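Glycoside Hydrolase Family 43_12 (Metagenome, PDB 7JVH) probably hydrolyses glycosidic bonds in plant cell-wall polysaccharides, such as chains carrying arabinose or xylose, as a two-domain glycoside hydrolase of family 43. Local coordinates at residues Asn132-Met137 against Val151-Asp156; Pro324-Asn329 against Asp522-Gln527; Gly402-Phe407 against Ser432-Arg437. All blocks are in the same frame, centred on the assembly; numbering follows the deposited sequence.

Contact 1. Residues Asn132-Met137 against Val151-Asp156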
# COMPACT_ATOMS: atom_id res chain seq x y z
N ASN A 132 -13.96 24.80 8.07
CA ASN A 132 -13.29 25.58 7.02
C ASN A 132 -13.32 24.90 5.64
O ASN A 132 -12.54 25.23 4.77
CB ASN A 132 -11.85 25.92 7.42
CG ASN A 132 -10.91 24.73 7.38
OD1 ASN A 132 -11.33 23.61 7.07
ND2 ASN A 132 -9.64 24.96 7.68
N ASP A 133 -14.24 23.94 5.47
CA ASP A 133 -14.49 23.25 4.21
C ASP A 133 -13.19 22.88 3.48
O ASP A 133 -13.02 23.15 2.29
CB ASP A 133 -15.42 24.11 3.32
CG ASP A 133 -15.92 23.39 2.08
OD1 ASP A 133 -15.92 22.14 2.04
OD2 ASP A 133 -16.33 24.09 1.13
N THR A 134 -12.27 22.24 4.22
CA THR A 134 -10.92 21.95 3.75
C THR A 134 -10.52 20.54 4.07
O THR A 134 -10.81 20.04 5.16
CB THR A 134 -9.86 22.90 4.38
OG1 THR A 134 -10.29 24.26 4.26
CG2 THR A 134 -8.50 22.73 3.68
N PHE A 135 -9.84 19.90 3.12
CA PHE A 135 -9.28 18.55 3.28
C PHE A 135 -7.82 18.62 3.75
O PHE A 135 -7.10 19.58 3.49
CB PHE A 135 -9.39 17.76 1.97
CG PHE A 135 -10.80 17.40 1.59
CD1 PHE A 135 -11.62 18.30 0.89
CD2 PHE A 135 -11.32 16.15 1.91
CE1 PHE A 135 -12.91 17.96 0.54
CE2 PHE A 135 -12.61 15.80 1.56
CZ PHE A 135 -13.41 16.71 0.88
N TYR A 136 -7.40 17.56 4.45
CA TYR A 136 -6.08 17.43 5.07
C TYR A 136 -5.59 15.99 4.88
O TYR A 136 -6.29 15.04 5.20
CB TYR A 136 -6.18 17.72 6.56
CG TYR A 136 -6.43 19.17 6.91
CD1 TYR A 136 -7.73 19.67 7.03
CD2 TYR A 136 -5.37 20.03 7.16
CE1 TYR A 136 -7.95 21.00 7.35
CE2 TYR A 136 -5.58 21.36 7.49
CZ TYR A 136 -6.87 21.84 7.58
OH TYR A 136 -7.11 23.15 7.91
N MSE A 137 -4.38 15.84 4.32
CA MSE A 137 -3.69 14.56 4.31
C MSE A 137 -2.41 14.71 5.12
O MSE A 137 -1.48 15.41 4.70
CB MSE A 137 -3.40 14.14 2.87
CG MSE A 137 -3.16 12.65 2.70
SE MSE A 137 -1.47 12.08 3.48
CE MSE A 137 -2.08 11.11 5.00
N VAL A 151 1.93 17.69 6.54
CA VAL A 151 0.55 17.70 6.11
C VAL A 151 0.40 18.44 4.77
O VAL A 151 1.11 19.41 4.51
CB VAL A 151 -0.37 18.32 7.20
CG1 VAL A 151 -0.04 19.78 7.46
CG2 VAL A 151 -1.85 18.18 6.82
N VAL A 152 -0.51 17.95 3.92
CA VAL A 152 -0.91 18.61 2.68
C VAL A 152 -2.42 18.86 2.68
O VAL A 152 -3.18 18.14 3.34
CB VAL A 152 -0.50 17.81 1.43
CG1 VAL A 152 1.00 17.58 1.38
CG2 VAL A 152 -1.21 16.49 1.37
N LYS A 153 -2.85 19.89 1.94
CA LYS A 153 -4.22 20.38 1.97
C LYS A 153 -4.81 20.57 0.59
O LYS A 153 -4.09 20.73 -0.38
CB LYS A 153 -4.29 21.72 2.71
CG LYS A 153 -3.76 21.66 4.13
CD LYS A 153 -4.24 22.82 4.98
CE LYS A 153 -3.75 24.16 4.52
NZ LYS A 153 -4.32 25.21 5.41
N THR A 154 -6.15 20.58 0.52
CA THR A 154 -6.89 20.86 -0.70
C THR A 154 -8.35 21.19 -0.40
O THR A 154 -8.90 20.77 0.61
CB THR A 154 -6.85 19.67 -1.68
OG1 THR A 154 -7.47 20.05 -2.91
CG2 THR A 154 -7.57 18.46 -1.12
N LYS A 155 -8.97 21.97 -1.30
CA LYS A 155 -10.41 22.20 -1.30
C LYS A 155 -11.21 21.12 -2.05
O LYS A 155 -12.41 21.00 -1.84
CB LYS A 155 -10.74 23.58 -1.88
CG LYS A 155 -10.19 24.76 -1.09
CD LYS A 155 -10.86 24.91 0.28
CE LYS A 155 -11.81 26.10 0.36
NZ LYS A 155 -11.96 26.56 1.78
N ASP A 156 -10.52 20.34 -2.89
CA ASP A 156 -11.12 19.40 -3.83
C ASP A 156 -10.06 18.40 -4.29
O ASP A 156 -9.21 18.73 -5.12
CB ASP A 156 -11.72 20.18 -5.00
CG ASP A 156 -12.31 19.27 -6.09
OD1 ASP A 156 -12.47 18.04 -5.86
OD2 ASP A 156 -12.62 19.79 -7.19
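Phe-135 and Met-137 each pair through the backbone with a residue of 151-156, Thr-154 and Val-152, in the central antiparallel hairpin of a four-stranded sheet, one of five such sheets consistent with the blades of a family 43 beta-propeller. The axes of strands 134-137 and 151-154 approach to 4.7 Å at 154°. Met-137, a selenomethionine in the model, and Val-152 exchange two nearly straight bonds, Met-137 N to Val-152 O and Val-152 N to Met-137 O, both 2.8 Å. The Phe-135 and Thr-154 pair is less even: Phe-135 N reaches Thr-154 O at 2.8 Å, whereas the return bond, Thr-154 N to Phe-135 O, is longer at 3.3 Å. Between them lies the non-hydrogen-bonded pair of Tyr-136 and Lys-153. Their side chains run side by side in the same direction, the aliphatic part of the lysine along the ring, with Lys-153 CG 3.8 Å from Tyr-136 CD2; a lysine suits this place because its methylenes pack while NZ goes on to a salt bridge with Asp-214. Phe-135, Met-137, Val-152 and Thr-154 occupy the other face, where Met-137 CB meets Val-152 CG2 at 3.5 Å and Trp-161 adds cover. At the strand end, Thr-134 has CG2 anti to the backbone N (chi1 -50° for OG1), which sets this methyl against Thr-154 O and its hydroxyl on Asn-132 O. With an alanine here the hydroxyl and the methyl are gone, which would probably cost Asn-132 O its bond from the threonine, beside the weak one from Lys-155 NZ, and open a gap beside Thr-154 O. Thr-154 closes its own strand with an ST turn, its OG1 accepting from Asp-156 N at 3.1 Å while bonding to Gly-160 O.

Contact 2. Residues Pro324-Asn329 against Asp522-Gln527; sequences PNSKGN and DGLNYQ
Asn-325 touches Gly-523 where a loop of the family 43 domain, between strands 316-322 and 335-342, meets the tight turn joining strands 515-522 and 525-531 of the concanavalin A-like domain. From the backbone outward, Asn-325 CB lies 4.1 Å from Gly-523 O, and a chi1 of 76° places CG between the backbone N and the carbonyl carbon, so that the amide spans both its own turn and the facing one. At CG the group divides its work. OD1 turns back into the loop and accepts from Asn-329 N at 2.8 Å, with a weak bond from Lys-327 N, bracing the type I turn of Asn-325 to Gly-328. ND2 reaches across and donates to Gly-523 O at 3.0 Å, with an N-H...O angle of 158° and the acceptor close to the amide plane. Asparagine suits the place because one flat group supplies an acceptor on one arm and a donor on the other.

Gly-523 has positive phi, and a beta carbon there would press on the preceding carbonyl; Asp-522 OD1 secures the same turn by accepting from Leu-524 N, an Asx turn, and from Asn-525 N, which completes an Asx motif. Beside this polar link, Leu-524 and Lys-327 cross at about a right angle, Leu-524 CD2 lying 3.6 Å from Lys-327 CD and near Ser-326 OG. Nearby, Tyr-526 OH bonds to Asn-331 ND2, a second polar tie between the two domains. With a single hydrogen bond and one methyl group carrying the touch between these loops, the chemistry implies a small, mainly polar surface contact, directional through the amide, that buries little.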
# COMPACT_ATOMS: atom_id res chain seq x y z
N PRO A 324 -2.08 -14.65 4.46
CA PRO A 324 -0.87 -15.46 4.21
C PRO A 324 -1.13 -16.72 3.38
O PRO A 324 -2.28 -17.17 3.28
CB PRO A 324 -0.42 -15.88 5.62
CG PRO A 324 -1.74 -15.87 6.40
CD PRO A 324 -2.58 -14.75 5.83
N ASN A 325 -0.07 -17.29 2.80
CA ASN A 325 -0.14 -18.53 2.03
C ASN A 325 -0.04 -19.71 2.99
O ASN A 325 -0.00 -19.52 4.19
CB ASN A 325 0.92 -18.58 0.92
CG ASN A 325 2.31 -18.88 1.43
OD1 ASN A 325 2.58 -18.78 2.62
ND2 ASN A 325 3.21 -19.27 0.52
N SER A 326 -0.00 -20.93 2.44
CA SER A 326 0.01 -22.16 3.24
C SER A 326 1.21 -22.29 4.20
O SER A 326 1.14 -23.04 5.16
CB SER A 326 -0.05 -23.40 2.33
OG SER A 326 1.05 -23.45 1.44
N LYS A 327 2.31 -21.58 3.89
CA LYS A 327 3.52 -21.56 4.71
C LYS A 327 3.63 -20.33 5.64
O LYS A 327 4.65 -20.14 6.29
CB LYS A 327 4.76 -21.65 3.82
CG LYS A 327 4.92 -23.01 3.14
CD LYS A 327 5.98 -22.99 2.07
CE LYS A 327 7.40 -22.85 2.67
NZ LYS A 327 7.75 -23.98 3.59
N GLY A 328 2.57 -19.52 5.67
CA GLY A 328 2.51 -18.31 6.48
C GLY A 328 3.13 -17.06 5.89
O GLY A 328 3.13 -15.99 6.53
N ASN A 329 3.67 -17.17 4.67
CA ASN A 329 4.30 -16.03 4.00
C ASN A 329 3.29 -15.12 3.34
O ASN A 329 2.21 -15.56 2.99
CB ASN A 329 5.32 -16.53 2.97
CG ASN A 329 6.44 -17.28 3.61
OD1 ASN A 329 6.74 -17.05 4.77
ND2 ASN A 329 7.07 -18.19 2.87
N ASP A 522 1.83 -20.16 -8.18
CA ASP A 522 0.86 -20.99 -7.52
C ASP A 522 0.82 -20.75 -6.01
O ASP A 522 0.27 -21.56 -5.27
CB ASP A 522 1.17 -22.47 -7.79
CG ASP A 522 2.47 -22.92 -7.18
OD1 ASP A 522 3.23 -22.08 -6.66
OD2 ASP A 522 2.73 -24.14 -7.23
N GLY A 523 1.43 -19.65 -5.55
CA GLY A 523 1.53 -19.31 -4.14
C GLY A 523 2.78 -19.84 -3.47
O GLY A 523 3.17 -19.30 -2.43
N LEU A 524 3.39 -20.89 -4.04
CA LEU A 524 4.60 -21.51 -3.52
C LEU A 524 5.86 -21.18 -4.33
O LEU A 524 6.93 -21.01 -3.75
CB LEU A 524 4.47 -23.04 -3.44
CG LEU A 524 3.55 -23.60 -2.33
CD1 LEU A 524 3.37 -25.11 -2.47
CD2 LEU A 524 3.98 -23.28 -0.90
N ASN A 525 5.72 -21.13 -5.66
CA ASN A 525 6.82 -20.80 -6.59
C ASN A 525 6.38 -19.94 -7.75
O ASN A 525 5.20 -19.86 -8.04
CB ASN A 525 7.50 -22.06 -7.13
CG ASN A 525 8.16 -22.87 -6.04
OD1 ASN A 525 9.29 -22.55 -5.59
ND2 ASN A 525 7.50 -23.92 -5.63
N TYR A 526 7.33 -19.24 -8.37
CA TYR A 526 7.12 -18.43 -9.55
C TYR A 526 7.79 -19.17 -10.70
O TYR A 526 8.90 -19.68 -10.55
CB TYR A 526 7.78 -17.05 -9.40
CG TYR A 526 7.09 -16.08 -8.48
CD1 TYR A 526 7.26 -16.15 -7.10
CD2 TYR A 526 6.28 -15.07 -8.99
CE1 TYR A 526 6.64 -15.24 -6.25
CE2 TYR A 526 5.64 -14.16 -8.15
CZ TYR A 526 5.84 -14.25 -6.77
OH TYR A 526 5.23 -13.37 -5.91
N GLN A 527 7.10 -19.26 -11.84
CA GLN A 527 7.59 -19.93 -13.03
C GLN A 527 7.48 -18.94 -14.18
O GLN A 527 6.39 -18.46 -14.50
CB GLN A 527 6.79 -21.18 -13.36
CG GLN A 527 7.11 -21.81 -14.72
CD GLN A 527 8.54 -22.34 -14.82
OE1 GLN A 527 8.87 -23.26 -14.11
NE2 GLN A 527 9.39 -21.75 -15.70

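Contact 3. Residues Gly402-Phe407 against Ser432-Arg437; sequences GPKENF and SALFHR
The ring of Phe-407 lies flat over the backbone of Ser-432. With chi1 at 64°, CG of Phe-407 sits between its own N and carbonyl carbon, and the side chain turns in toward 432-437. Ser-432 CA then stands 3.5 Å from the ring centroid, only 13° off the ring normal, which makes a CH-pi contact over the centre of the face. Ser-432 CB follows along the rim, 3.5 Å from Phe-407 CD1, and the far end of the ring runs on along Ala-433, with Phe-407 CE1 3.2 Å from Ala-433 N and Phe-407 CZ 3.4 Å from Ala-433 O. The opposite face carries Lys-404 O, 3.7 Å above the plane and offset toward the rim. That same oxygen accepts from Phe-407 N at 3.0 Å, closing the 3-10 turn 404-406, so the ring is held between its own turn and the facing strand.

Strand 433-437 is the outermost strand of a six-stranded antiparallel sheet in the concanavalin A-like beta-sandwich, and the loop of 402-407 leads into strand 408-410 of the other large sheet. A phenylalanine suits this buried place because its flat ring can take the Ser-432 CA-H over one face while fitting against the turn's backbone on the other. A serine suits the position beneath it: small enough for the ring to reach its CA, it has an OG that bonds to Val-565 O and Leu-421 N. Leu-434, with CG anti to the backbone N (chi1 -157°), brings CD1 against the lysine stem, 4.0 Å from both Lys-404 CB and Lys-404 CD. The Lys-404 chain stays extended to CE before bending, and its NZ makes a weak salt bridge to Glu-405 OE2.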
# COMPACT_ATOMS: atom_id res chain seq x y z
N GLY A 402 10.98 7.31 -7.84
CA GLY A 402 10.97 8.41 -8.79
C GLY A 402 9.77 8.38 -9.72
O GLY A 402 9.03 7.40 -9.76
N PRO A 403 9.54 9.46 -10.51
CA PRO A 403 8.40 9.51 -11.43
C PRO A 403 8.65 8.72 -12.72
O PRO A 403 9.77 8.70 -13.22
CB PRO A 403 8.26 11.01 -11.72
CG PRO A 403 9.62 11.58 -11.48
CD PRO A 403 10.36 10.67 -10.53
N LYS A 404 7.58 8.10 -13.23
CA LYS A 404 7.58 7.37 -14.50
C LYS A 404 7.81 8.29 -15.69
O LYS A 404 8.31 7.86 -16.74
CB LYS A 404 6.27 6.61 -14.68
CG LYS A 404 5.06 7.50 -14.88
CD LYS A 404 3.75 6.74 -14.76
CE LYS A 404 2.56 7.62 -15.00
NZ LYS A 404 2.17 8.20 -13.70
N GLU A 405 7.45 9.57 -15.50
CA GLU A 405 7.63 10.62 -16.51
C GLU A 405 9.09 10.80 -16.94
O GLU A 405 9.35 11.25 -18.05
CB GLU A 405 7.08 11.96 -16.02
CG GLU A 405 5.56 12.03 -15.98
CD GLU A 405 4.95 11.22 -14.85
OE1 GLU A 405 5.69 10.88 -13.88
OE2 GLU A 405 3.73 10.91 -14.94
N ASN A 406 10.03 10.43 -16.07
CA ASN A 406 11.46 10.47 -16.38
C ASN A 406 11.95 9.39 -17.35
O ASN A 406 13.10 9.44 -17.78
CB ASN A 406 12.30 10.38 -15.09
CG ASN A 406 12.19 11.61 -14.23
OD1 ASN A 406 11.71 12.65 -14.65
ND2 ASN A 406 12.65 11.48 -13.00
N PHE A 407 11.10 8.39 -17.64
CA PHE A 407 11.48 7.28 -18.52
C PHE A 407 10.39 6.62 -19.36
O PHE A 407 10.66 5.61 -19.99
CB PHE A 407 12.21 6.20 -17.71
CG PHE A 407 11.37 5.55 -16.65
CD1 PHE A 407 10.65 4.40 -16.92
CD2 PHE A 407 11.34 6.07 -15.36
CE1 PHE A 407 9.89 3.79 -15.93
CE2 PHE A 407 10.59 5.46 -14.37
CZ PHE A 407 9.86 4.33 -14.65
N SER A 432 14.00 2.38 -14.21
CA SER A 432 13.07 2.53 -15.32
C SER A 432 12.21 1.27 -15.43
O SER A 432 12.48 0.40 -16.25
CB SER A 432 13.81 2.82 -16.62
OG SER A 432 14.93 1.97 -16.75
N ALA A 433 11.20 1.19 -14.58
CA ALA A 433 10.26 0.09 -14.51
C ALA A 433 8.90 0.59 -13.99
O ALA A 433 8.84 1.46 -13.15
CB ALA A 433 10.82 -1.00 -13.61
N LEU A 434 7.82 0.04 -14.56
CA LEU A 434 6.45 0.36 -14.15
C LEU A 434 5.84 -0.88 -13.54
O LEU A 434 5.95 -1.96 -14.11
CB LEU A 434 5.62 0.88 -15.32
CG LEU A 434 4.41 1.74 -14.98
CD1 LEU A 434 4.81 2.97 -14.20
CD2 LEU A 434 3.68 2.13 -16.26
N PHE A 435 5.21 -0.71 -12.36
CA PHE A 435 4.84 -1.81 -11.50
C PHE A 435 3.36 -1.80 -11.13
O PHE A 435 2.73 -0.74 -11.01
CB PHE A 435 5.64 -1.78 -10.20
CG PHE A 435 7.07 -2.24 -10.36
CD1 PHE A 435 7.36 -3.56 -10.67
CD2 PHE A 435 8.13 -1.35 -10.16
CE1 PHE A 435 8.66 -3.98 -10.80
CE2 PHE A 435 9.44 -1.77 -10.29
CZ PHE A 435 9.71 -3.09 -10.61
N HIS A 436 2.84 -3.01 -10.94
CA HIS A 436 1.49 -3.30 -10.53
C HIS A 436 1.64 -4.14 -9.28
O HIS A 436 2.43 -5.09 -9.27
CB HIS A 436 0.78 -4.08 -11.63
CG HIS A 436 -0.68 -4.30 -11.37
ND1 HIS A 436 -1.14 -5.19 -10.41
CD2 HIS A 436 -1.79 -3.76 -11.95
CE1 HIS A 436 -2.46 -5.18 -10.42
NE2 HIS A 436 -2.87 -4.32 -11.33
N ARG A 437 0.88 -3.80 -8.23
CA ARG A 437 0.90 -4.54 -6.99
C ARG A 437 0.45 -5.97 -7.20
O ARG A 437 -0.46 -6.23 -8.00
CB ARG A 437 -0.02 -3.86 -5.96
CG ARG A 437 0.46 -2.50 -5.49
CD ARG A 437 -0.68 -1.79 -4.81
NE ARG A 437 -0.37 -0.48 -4.23
CZ ARG A 437 -0.22 0.64 -4.93
NH1 ARG A 437 -0.27 0.66 -6.26
NH2 ARG A 437 0.01 1.78 -4.30

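In the fold
Contact 1 lies wholly within the family 43 domain and contact 3 within the concanavalin A-like domain, while contact 2 joins the two domains. No strand is shared among them. Contact 3 is the buried one and relies on aromatic and aliphatic packing; contact 1, partly buried, is a hairpin built on backbone hydrogen bonds; contact 2 is a small surface touch, polar at its centre. Contacts 1 and 2 lie on opposite sides of the chain's centre, their own centres about 41 Å apart. Along the chain contact 3 is nested inside the long span of chain that contact 2 closes, and the nearest atoms of these two are about 9 Å apart.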